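Local coordinates for protein putative fimbrial subunit (Corynebacterium diphtheriae, PDB 4HSQ) that probably forms the repeating shaft subunit of a cell-surface pilus, this piece covering its second and third domains, the latter with a bound calcium ion, at residues Arg42-Leu47 with Gly80-Val85; Leu51-Val56 with Tyr71-Pro76; Thr220-Leu225 with Glu243-Arg248. All blocks are in the same frame, centred on the assembly; numbering follows the deposited sequence.

Contact 1. Residues Arg42-Leu47 with Gly80-Val85; sequences RFEDEL and GNKLVV
Phe43, Asp45, Leu83 and Val85 lie on the buried face of two antiparallel strands, while Glu44, Glu46, Lys82 and Val84 lie on the outer one. The ladder is nearly straight at Phe43/Val85: Phe43 N gives its hydrogen to Val85 O at 2.8 Å, and the return bond is equally linear. Next along, Leu83 N reaches Asp45 O at 2.7 Å from above the carbonyl plane. Asp45 N to Leu83 O is more bent, and Leu47 N to Asn81 O (2.9 Å), past the strands, more so. On the inner face Phe43 CD2 meets Val85 CB at 4.1 Å, a broad ring beside a compact beta-branched chain, and Leu83 packs on Phe105 and Phe53. Here strands 41-46 and 82-87 form one sheet wall of the beta-rich Sgo0707 N2-type domain, facing the sheet that holds 51-61 and 100-109. Asp45, though buried, is paired with Lys8. The outer face is looser, built mostly from long charged chains, with Val84 as the apolar patch beneath Glu44 CG. The guanidinium of Arg42 reaches round to the carboxylate of Glu44, NE meeting OE2 in the guanidinium plane at 2.7 Å; Lys82 NZ meets Glu44 OE1 at 3.0 Å. One acid between two cations probably stays ionised. Exposed Glu46 merely crosses aliphatic Lys82. Water 1 donates to Leu47 O and Gly80 O, and Asp48 O mainly holds Asn81 ND2.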
loop_
_atom_site.group_PDB
_atom_site.type_symbol
_atom_site.label_atom_id
_atom_site.label_comp_id
_atom_site.label_asym_id
_atom_site.label_seq_id
_atom_site.Cartn_x
_atom_site.Cartn_y
_atom_site.Cartn_z
ATOM N N ARG A 42 -25.583 3.237 3.376
ATOM C CA ARG A 42 -24.244 3.620 3.819
ATOM C C ARG A 42 -23.208 2.540 3.485
ATOM O O ARG A 42 -23.550 1.380 3.261
ATOM C CB ARG A 42 -24.208 3.964 5.324
ATOM C CG ARG A 42 -24.325 2.761 6.287
ATOM C CD ARG A 42 -24.482 3.251 7.716
ATOM N NE ARG A 42 -24.392 2.150 8.682
ATOM C CZ ARG A 42 -25.438 1.519 9.207
ATOM N NH1 ARG A 42 -26.673 1.851 8.846
ATOM N NH2 ARG A 42 -25.259 0.544 10.086
ATOM N N PHE A 43 -21.942 2.958 3.407
ATOM C CA PHE A 43 -20.801 2.072 3.263
ATOM C C PHE A 43 -20.078 2.087 4.555
ATOM O O PHE A 43 -19.890 3.160 5.120
ATOM C CB PHE A 43 -19.836 2.549 2.145
ATOM C CG PHE A 43 -20.432 2.866 0.803
ATOM C CD1 PHE A 43 -20.283 1.990 -0.265
ATOM C CD2 PHE A 43 -21.058 4.094 0.572
ATOM C CE1 PHE A 43 -20.784 2.311 -1.536
ATOM C CE2 PHE A 43 -21.549 4.420 -0.703
ATOM C CZ PHE A 43 -21.392 3.531 -1.750
ATOM N N GLU A 44 -19.587 0.924 5.003
ATOM C CA GLU A 44 -18.782 0.832 6.213
ATOM C C GLU A 44 -17.537 0.069 5.888
ATOM O O GLU A 44 -17.602 -0.876 5.114
ATOM C CB GLU A 44 -19.557 0.168 7.366
ATOM C CG GLU A 44 -20.552 1.134 7.976
ATOM C CD GLU A 44 -21.161 0.720 9.297
ATOM O OE1 GLU A 44 -20.737 -0.317 9.853
ATOM O OE2 GLU A 44 -22.073 1.432 9.772
ATOM N N ASP A 45 -16.395 0.498 6.429
ATOM C CA ASP A 45 -15.138 -0.186 6.158
ATOM C C ASP A 45 -14.200 -0.034 7.338
ATOM O O ASP A 45 -13.766 1.087 7.660
ATOM C CB ASP A 45 -14.496 0.364 4.862
ATOM C CG ASP A 45 -13.346 -0.481 4.327
ATOM O OD1 ASP A 45 -12.541 -0.964 5.140
ATOM O OD2 ASP A 45 -13.157 -0.511 3.088
ATOM N N GLU A 46 -13.894 -1.174 7.986
ATOM C CA GLU A 46 -12.971 -1.263 9.125
ATOM C C GLU A 46 -11.583 -1.265 8.575
ATOM O O GLU A 46 -11.106 -2.269 8.031
ATOM C CB GLU A 46 -13.220 -2.532 9.958
ATOM C CG GLU A 46 -14.558 -2.540 10.683
ATOM C CD GLU A 46 -14.784 -3.811 11.476
ATOM O OE1 GLU A 46 -14.089 -4.004 12.500
ATOM O OE2 GLU A 46 -15.620 -4.639 11.045
ATOM N N LEU A 47 -10.954 -0.119 8.622
ATOM C CA LEU A 47 -9.635 -0.025 8.041
ATOM C C LEU A 47 -8.602 -0.595 8.953
ATOM O O LEU A 47 -8.627 -0.345 10.164
ATOM C CB LEU A 47 -9.293 1.439 7.735
ATOM C CG LEU A 47 -10.233 2.142 6.753
ATOM C CD1 LEU A 47 -9.859 3.605 6.643
ATOM C CD2 LEU A 47 -10.201 1.458 5.369
ATOM N N GLY A 80 -12.171 4.013 15.829
ATOM C CA GLY A 80 -11.369 2.794 15.766
ATOM C C GLY A 80 -10.914 2.452 14.353
ATOM O O GLY A 80 -10.834 1.277 13.992
ATOM N N ASN A 81 -10.650 3.486 13.542
ATOM C CA ASN A 81 -10.245 3.382 12.131
ATOM C C ASN A 81 -11.362 2.811 11.253
ATOM O O ASN A 81 -11.108 2.401 10.116
ATOM C CB ASN A 81 -8.919 2.610 11.922
ATOM C CG ASN A 81 -7.996 3.429 11.065
ATOM O OD1 ASN A 81 -8.103 4.660 11.034
ATOM N ND2 ASN A 81 -7.108 2.790 10.317
ATOM N N LYS A 82 -12.598 2.852 11.739
ATOM C CA LYS A 82 -13.710 2.434 10.894
ATOM C C LYS A 82 -14.181 3.651 10.089
ATOM O O LYS A 82 -14.448 4.708 10.663
ATOM C CB LYS A 82 -14.868 1.820 11.714
ATOM C CG LYS A 82 -15.962 1.235 10.811
ATOM C CD LYS A 82 -17.014 0.457 11.581
ATOM C CE LYS A 82 -18.231 1.275 11.921
ATOM N NZ LYS A 82 -19.349 0.404 12.371
ATOM N N LEU A 83 -14.249 3.507 8.761
ATOM C CA LEU A 83 -14.772 4.536 7.859
ATOM C C LEU A 83 -16.265 4.296 7.634
ATOM O O LEU A 83 -16.671 3.166 7.360
ATOM C CB LEU A 83 -14.041 4.506 6.487
ATOM C CG LEU A 83 -14.596 5.452 5.395
ATOM C CD1 LEU A 83 -14.373 6.905 5.786
ATOM C CD2 LEU A 83 -13.930 5.159 4.024
ATOM N N VAL A 84 -17.082 5.348 7.746
ATOM C CA VAL A 84 -18.521 5.240 7.473
ATOM C C VAL A 84 -18.890 6.376 6.526
ATOM O O VAL A 84 -18.695 7.538 6.873
ATOM C CB VAL A 84 -19.402 5.266 8.764
ATOM C CG1 VAL A 84 -20.873 5.061 8.413
ATOM C CG2 VAL A 84 -18.954 4.211 9.775
ATOM N N VAL A 85 -19.414 6.039 5.348
ATOM C CA VAL A 85 -19.874 7.013 4.348
ATOM C C VAL A 85 -21.369 6.817 4.247
ATOM O O VAL A 85 -21.803 5.763 3.797
ATOM C CB VAL A 85 -19.152 6.859 2.982
ATOM C CG1 VAL A 85 -19.681 7.888 1.986
ATOM C CG2 VAL A 85 -17.636 6.984 3.158
HETATM O O HOH W 1 -10.231 -0.928 12.165
#

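Contact 2. Residues Leu51-Val56 with Tyr71-Pro76; sequences LDFQKV and YTVNDP
Four hydrophobic side chains and one proline ring bridge a gap too wide for backbone pairing, the axes of strands 51-56 and 71-73 being 9.4 Å apart at closest. Phe53 is the main bump on its strand. With CG anti to the backbone N (chi1 168°), its ring crosses obliquely into the recess between Pro76 and Val73. Pro76 forms one wall, its CD 3.8 Å from Phe53 CD2 and its CG against Phe53 CB, so a rigid, compact ring meets the root of a flat one. At the far end of the aromatic ring, Phe53 CZ touches Val73 CG1 at 3.9 Å. Val73 serves both neighbours: CG1 goes to the phenyl tip, while CG2 slides past Val56 CG2, also at 3.9 Å, the two branched chains running in opposite directions. This is face-to-face packing of a beta sandwich in the Sgo0707 N2-type domain, with 51-61 in one sheet and 71-73 at the border of the other. Gln54 and Lys55 both face Glu106 in a classic beta bulge, whose extra residue lets Phe53 and Val56, three apart, both point toward 71-76. Lys55, directed away, forms a salt bridge with Glu106. Tyr71 enters from the crowded first torsion (chi1 61°) and meets Val56 tip to tip, OH standing 3.6 Å from Val56 CG1. A long phenol suits this position because it spans the distance to a short valine, and Val73 CG2 lies in plane at the edge of the same ring.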
loop_
_atom_site.group_PDB
_atom_site.type_symbol
_atom_site.label_atom_id
_atom_site.label_comp_id
_atom_site.label_asym_id
_atom_site.label_seq_id
_atom_site.Cartn_x
_atom_site.Cartn_y
_atom_site.Cartn_z
ATOM N N LEU A 51 -3.433 1.813 8.392
ATOM C CA LEU A 51 -3.836 2.789 7.374
ATOM C C LEU A 51 -4.248 4.074 7.989
ATOM O O LEU A 51 -4.862 4.064 9.043
ATOM C CB LEU A 51 -5.007 2.268 6.550
ATOM C CG LEU A 51 -4.765 0.996 5.712
ATOM C CD1 LEU A 51 -6.063 0.552 5.050
ATOM C CD2 LEU A 51 -3.616 1.214 4.693
ATOM N N ASP A 52 -3.930 5.192 7.301
ATOM C CA ASP A 52 -4.411 6.534 7.606
ATOM C C ASP A 52 -5.352 6.903 6.511
ATOM O O ASP A 52 -4.906 7.086 5.358
ATOM C CB ASP A 52 -3.269 7.570 7.650
ATOM C CG ASP A 52 -2.411 7.534 8.891
ATOM O OD1 ASP A 52 -2.941 7.183 9.975
ATOM O OD2 ASP A 52 -1.233 7.932 8.800
ATOM N N PHE A 53 -6.643 7.020 6.832
ATOM C CA PHE A 53 -7.628 7.458 5.851
ATOM C C PHE A 53 -7.280 8.891 5.408
ATOM O O PHE A 53 -6.949 9.715 6.260
ATOM C CB PHE A 53 -9.043 7.413 6.494
ATOM C CG PHE A 53 -10.101 8.105 5.684
ATOM C CD1 PHE A 53 -10.613 7.517 4.530
ATOM C CD2 PHE A 53 -10.587 9.352 6.064
ATOM C CE1 PHE A 53 -11.581 8.174 3.759
ATOM C CE2 PHE A 53 -11.577 9.994 5.313
ATOM C CZ PHE A 53 -12.069 9.399 4.164
ATOM N N GLN A 54 -7.337 9.183 4.110
ATOM C CA GLN A 54 -7.049 10.511 3.554
ATOM C C GLN A 54 -8.345 11.256 3.246
ATOM O O GLN A 54 -8.630 12.290 3.859
ATOM C CB GLN A 54 -6.197 10.413 2.268
ATOM C CG GLN A 54 -4.872 9.643 2.442
ATOM C CD GLN A 54 -3.992 10.249 3.500
ATOM O OE1 GLN A 54 -3.736 9.672 4.568
ATOM N NE2 GLN A 54 -3.525 11.415 3.237
ATOM N N LYS A 55 -9.134 10.721 2.292
ATOM C CA LYS A 55 -10.361 11.376 1.834
ATOM C C LYS A 55 -11.155 10.471 0.946
ATOM O O LYS A 55 -10.619 9.519 0.371
ATOM C CB LYS A 55 -10.006 12.673 1.026
ATOM C CG LYS A 55 -9.171 12.421 -0.259
ATOM C CD LYS A 55 -9.006 13.668 -1.134
ATOM C CE LYS A 55 -8.130 13.370 -2.342
ATOM N NZ LYS A 55 -6.669 13.397 -2.019
ATOM N N VAL A 56 -12.438 10.818 0.773
ATOM C CA VAL A 56 -13.297 10.183 -0.212
ATOM C C VAL A 56 -12.960 10.895 -1.508
ATOM O O VAL A 56 -12.812 12.122 -1.479
ATOM C CB VAL A 56 -14.803 10.315 0.180
ATOM C CG1 VAL A 56 -15.732 9.919 -0.986
ATOM C CG2 VAL A 56 -15.121 9.503 1.444
ATOM N N TYR A 71 -23.570 13.060 1.112
ATOM C CA TYR A 71 -23.127 12.020 2.021
ATOM C C TYR A 71 -22.384 12.626 3.218
ATOM O O TYR A 71 -21.922 13.765 3.153
ATOM C CB TYR A 71 -22.231 10.978 1.298
ATOM C CG TYR A 71 -20.953 11.550 0.700
ATOM C CD1 TYR A 71 -19.782 11.640 1.454
ATOM C CD2 TYR A 71 -20.911 11.979 -0.626
ATOM C CE1 TYR A 71 -18.608 12.175 0.913
ATOM C CE2 TYR A 71 -19.740 12.508 -1.182
ATOM C CZ TYR A 71 -18.589 12.591 -0.410
ATOM O OH TYR A 71 -17.422 13.089 -0.939
ATOM N N THR A 72 -22.274 11.866 4.299
ATOM C CA THR A 72 -21.444 12.334 5.410
ATOM C C THR A 72 -20.295 11.357 5.487
ATOM O O THR A 72 -20.439 10.206 5.054
ATOM C CB THR A 72 -22.200 12.442 6.742
ATOM O OG1 THR A 72 -22.579 11.136 7.156
ATOM C CG2 THR A 72 -23.405 13.373 6.694
ATOM N N VAL A 73 -19.161 11.816 6.015
ATOM C CA VAL A 73 -17.980 10.991 6.278
ATOM C C VAL A 73 -17.703 11.125 7.744
ATOM O O VAL A 73 -17.671 12.251 8.253
ATOM C CB VAL A 73 -16.729 11.400 5.436
ATOM C CG1 VAL A 73 -15.641 10.316 5.514
ATOM C CG2 VAL A 73 -17.091 11.663 3.983
ATOM N N ASN A 74 -17.453 10.028 8.432
ATOM C CA ASN A 74 -17.077 10.151 9.849
ATOM C C ASN A 74 -15.547 10.465 9.905
ATOM O O ASN A 74 -14.931 10.777 8.875
ATOM C CB ASN A 74 -17.453 8.841 10.594
ATOM C CG ASN A 74 -16.569 7.655 10.245
ATOM O OD1 ASN A 74 -15.979 7.563 9.151
ATOM N ND2 ASN A 74 -16.377 6.772 11.205
ATOM N N ASP A 75 -14.941 10.344 11.079
ATOM C CA ASP A 75 -13.494 10.504 11.254
ATOM C C ASP A 75 -12.953 9.140 11.704
ATOM O O ASP A 75 -13.104 8.810 12.884
ATOM C CB ASP A 75 -13.156 11.623 12.265
ATOM C CG ASP A 75 -11.655 11.841 12.498
ATOM O OD1 ASP A 75 -10.847 11.459 11.619
ATOM O OD2 ASP A 75 -11.295 12.404 13.537
ATOM N N PRO A 76 -12.387 8.296 10.789
ATOM C CA PRO A 76 -11.923 6.960 11.208
ATOM C C PRO A 76 -10.970 6.990 12.410
ATOM O O PRO A 76 -11.113 6.137 13.274
ATOM C CB PRO A 76 -11.244 6.420 9.949
ATOM C CG PRO A 76 -12.065 7.039 8.842
ATOM C CD PRO A 76 -12.198 8.480 9.337
#

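Contact 3. Residues Thr220-Leu225 with Glu243-Arg248; sequences TKKFCL and EIEFTR
Lys222 NZ sits between two carboxylates, 3.0 Å from Glu243 OE2 and 3.2 Å from Glu245 OE1, both weak as hydrogen bonds but each a salt bridge. The lysine chain runs extended over the strand and turns at its last torsion (chi4 -97°), crossing Glu243 obliquely and lying alongside Glu245; its CB meanwhile rests on Ile244 O. Beneath this polar layer, Ile244 N donates to Phe223 O at 2.7 Å, in the carbonyl plane, while the return bond from Phe223 N to Ile244 O is weak at 3.3 Å. The two strands thus begin to separate, and beyond them water 2 links Lys221 O to Phe246 N, the latter bond also weak. On the inner side the edge of Phe223 is directed at the face of Phe246 in an offset T-shaped stack, planes at 86° and centroids 5.9 Å apart. Phe246 lies at the centre of an inverse gamma turn that swings its ring under the sheet, and Leu225 CD1 meets Ile244 CD1 at 4.0 Å, next to Leu149 and Val151. Farther out, Cys224 is tied by a disulfide to Cys173 on the adjoining strand, its SG 3.8 Å from Glu243 CB. Thr247 caps the short helix 248-252, and Lys250 of that helix pairs with Glu245. Hairpin 222-229/241-244 forms an edge of this prealbumin-like domain and leads into the helix carrying calcium ligand Ile251. With two acids around one ammonium, Lys222 probably remains protonated, and Lys250 would offset the remaining negative charge.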
loop_
_atom_site.group_PDB
_atom_site.type_symbol
_atom_site.label_atom_id
_atom_site.label_comp_id
_atom_site.label_asym_id
_atom_site.label_seq_id
_atom_site.Cartn_x
_atom_site.Cartn_y
_atom_site.Cartn_z
ATOM N N THR A 220 9.354 -8.371 -15.379
ATOM C CA THR A 220 10.690 -8.202 -14.793
ATOM C C THR A 220 10.750 -6.928 -13.893
ATOM O O THR A 220 11.726 -6.184 -13.937
ATOM C CB THR A 220 11.767 -8.221 -15.903
ATOM O OG1 THR A 220 11.414 -7.284 -16.919
ATOM C CG2 THR A 220 11.943 -9.604 -16.528
ATOM N N LYS A 221 9.737 -6.730 -13.050
ATOM C CA LYS A 221 9.638 -5.607 -12.104
ATOM C C LYS A 221 10.513 -5.869 -10.856
ATOM O O LYS A 221 10.328 -6.872 -10.174
ATOM C CB LYS A 221 8.169 -5.404 -11.711
ATOM C CG LYS A 221 7.913 -4.284 -10.723
ATOM C CD LYS A 221 6.810 -3.364 -11.222
ATOM C CE LYS A 221 5.489 -3.589 -10.530
ATOM N NZ LYS A 221 4.463 -2.585 -10.950
ATOM N N LYS A 222 11.492 -4.980 -10.585
ATOM C CA LYS A 222 12.377 -5.106 -9.418
ATOM C C LYS A 222 12.639 -3.740 -8.796
ATOM O O LYS A 222 12.228 -2.714 -9.342
ATOM C CB LYS A 222 13.729 -5.712 -9.823
ATOM C CG LYS A 222 13.687 -7.181 -10.180
ATOM C CD LYS A 222 14.886 -7.555 -10.995
ATOM C CE LYS A 222 15.038 -9.044 -10.975
ATOM N NZ LYS A 222 16.021 -9.461 -9.945
ATOM N N PHE A 223 13.334 -3.741 -7.662
ATOM C CA PHE A 223 13.875 -2.530 -7.059
ATOM C C PHE A 223 15.374 -2.612 -7.236
ATOM O O PHE A 223 15.916 -3.710 -7.325
ATOM C CB PHE A 223 13.488 -2.376 -5.574
ATOM C CG PHE A 223 12.064 -1.935 -5.373
ATOM C CD1 PHE A 223 11.689 -0.611 -5.591
ATOM C CD2 PHE A 223 11.104 -2.826 -4.908
ATOM C CE1 PHE A 223 10.376 -0.199 -5.388
ATOM C CE2 PHE A 223 9.797 -2.407 -4.696
ATOM C CZ PHE A 223 9.436 -1.109 -4.958
ATOM N N CYS A 224 16.046 -1.470 -7.255
ATOM C CA CYS A 224 17.491 -1.398 -7.395
ATOM C C CYS A 224 18.014 -0.418 -6.356
ATOM O O CYS A 224 17.452 0.660 -6.207
ATOM C CB CYS A 224 17.875 -0.960 -8.812
ATOM S SG CYS A 224 17.934 -2.317 -10.011
ATOM N N LEU A 225 19.087 -0.769 -5.678
ATOM C CA LEU A 225 19.791 0.125 -4.737
ATOM C C LEU A 225 21.004 0.642 -5.440
ATOM O O LEU A 225 21.775 -0.154 -5.946
ATOM C CB LEU A 225 20.228 -0.642 -3.465
ATOM C CG LEU A 225 19.079 -1.045 -2.552
ATOM C CD1 LEU A 225 19.460 -2.242 -1.706
ATOM C CD2 LEU A 225 18.683 0.120 -1.671
ATOM N N GLU A 243 20.352 -5.176 -7.623
ATOM C CA GLU A 243 18.925 -5.380 -7.863
ATOM C C GLU A 243 18.361 -6.241 -6.752
ATOM O O GLU A 243 19.053 -7.094 -6.208
ATOM C CB GLU A 243 18.648 -5.980 -9.268
ATOM C CG GLU A 243 19.169 -7.386 -9.473
ATOM C CD GLU A 243 18.838 -7.967 -10.833
ATOM O OE1 GLU A 243 18.660 -7.178 -11.784
ATOM O OE2 GLU A 243 18.831 -9.212 -10.968
ATOM N N ILE A 244 17.113 -6.002 -6.410
ATOM C CA ILE A 244 16.419 -6.720 -5.344
ATOM C C ILE A 244 15.167 -7.389 -5.909
ATOM O O ILE A 244 14.318 -6.690 -6.470
ATOM C CB ILE A 244 16.045 -5.702 -4.219
ATOM C CG1 ILE A 244 17.281 -4.969 -3.636
ATOM C CG2 ILE A 244 15.198 -6.338 -3.119
ATOM C CD1 ILE A 244 18.251 -5.833 -2.910
ATOM N N GLU A 245 15.014 -8.703 -5.679
ATOM C CA GLU A 245 13.798 -9.471 -6.042
ATOM C C GLU A 245 12.865 -9.366 -4.839
ATOM O O GLU A 245 12.961 -10.158 -3.893
ATOM C CB GLU A 245 14.112 -10.955 -6.377
ATOM C CG GLU A 245 15.169 -11.166 -7.448
ATOM C CD GLU A 245 15.076 -12.459 -8.247
ATOM O OE1 GLU A 245 15.873 -12.613 -9.202
ATOM O OE2 GLU A 245 14.208 -13.307 -7.936
ATOM N N PHE A 246 12.052 -8.318 -4.819
ATOM C CA PHE A 246 11.227 -7.977 -3.659
ATOM C C PHE A 246 9.820 -8.593 -3.725
ATOM O O PHE A 246 8.805 -7.911 -3.736
ATOM C CB PHE A 246 11.198 -6.455 -3.529
ATOM C CG PHE A 246 10.946 -5.964 -2.133
ATOM C CD1 PHE A 246 11.906 -6.125 -1.135
ATOM C CD2 PHE A 246 9.744 -5.350 -1.805
ATOM C CE1 PHE A 246 11.669 -5.660 0.166
ATOM C CE2 PHE A 246 9.506 -4.907 -0.508
ATOM C CZ PHE A 246 10.479 -5.031 0.455
ATOM N N THR A 247 9.782 -9.917 -3.661
ATOM C CA THR A 247 8.545 -10.703 -3.711
ATOM C C THR A 247 8.136 -11.171 -2.318
ATOM O O THR A 247 8.976 -11.278 -1.422
ATOM C CB THR A 247 8.704 -11.905 -4.644
ATOM O OG1 THR A 247 9.630 -12.820 -4.041
ATOM C CG2 THR A 247 9.162 -11.495 -6.060
ATOM N N ARG A 248 6.850 -11.457 -2.141
ATOM C CA ARG A 248 6.335 -12.013 -0.884
ATOM C C ARG A 248 7.172 -13.212 -0.392
ATOM O O ARG A 248 7.542 -13.270 0.790
ATOM C CB ARG A 248 4.877 -12.470 -1.075
ATOM C CG ARG A 248 3.874 -11.310 -1.209
ATOM C CD ARG A 248 2.489 -11.826 -1.526
ATOM N NE ARG A 248 2.423 -12.530 -2.806
ATOM C CZ ARG A 248 1.406 -13.303 -3.175
ATOM N NH1 ARG A 248 0.355 -13.454 -2.377
ATOM N NH2 ARG A 248 1.438 -13.940 -4.332
HETATM O O HOH W 2 11.046 -8.431 -7.979
#

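In the fold
From the N terminus the chain first enters the Sgo0707 N2-type domain, where strand 41-46 opens contact 1. Strand 51-61 then opens contact 2, which closes at 71-76; only afterwards does strand 82-87 return to close contact 1, so contact 2 is nested within the larger loop. The two touch directly: Asn74 bonds Val84, Pro76 lies beside Asn81, and Val73 packs on Leu83. Contact 1 joins neighbours within a sheet, whereas contact 2 connects that sheet with the opposing one. Contact 3 follows in series in the prealbumin-like domain, closing a hairpin about 34 Å from contact 1, centre to centre, on the opposite side of the chain's centre.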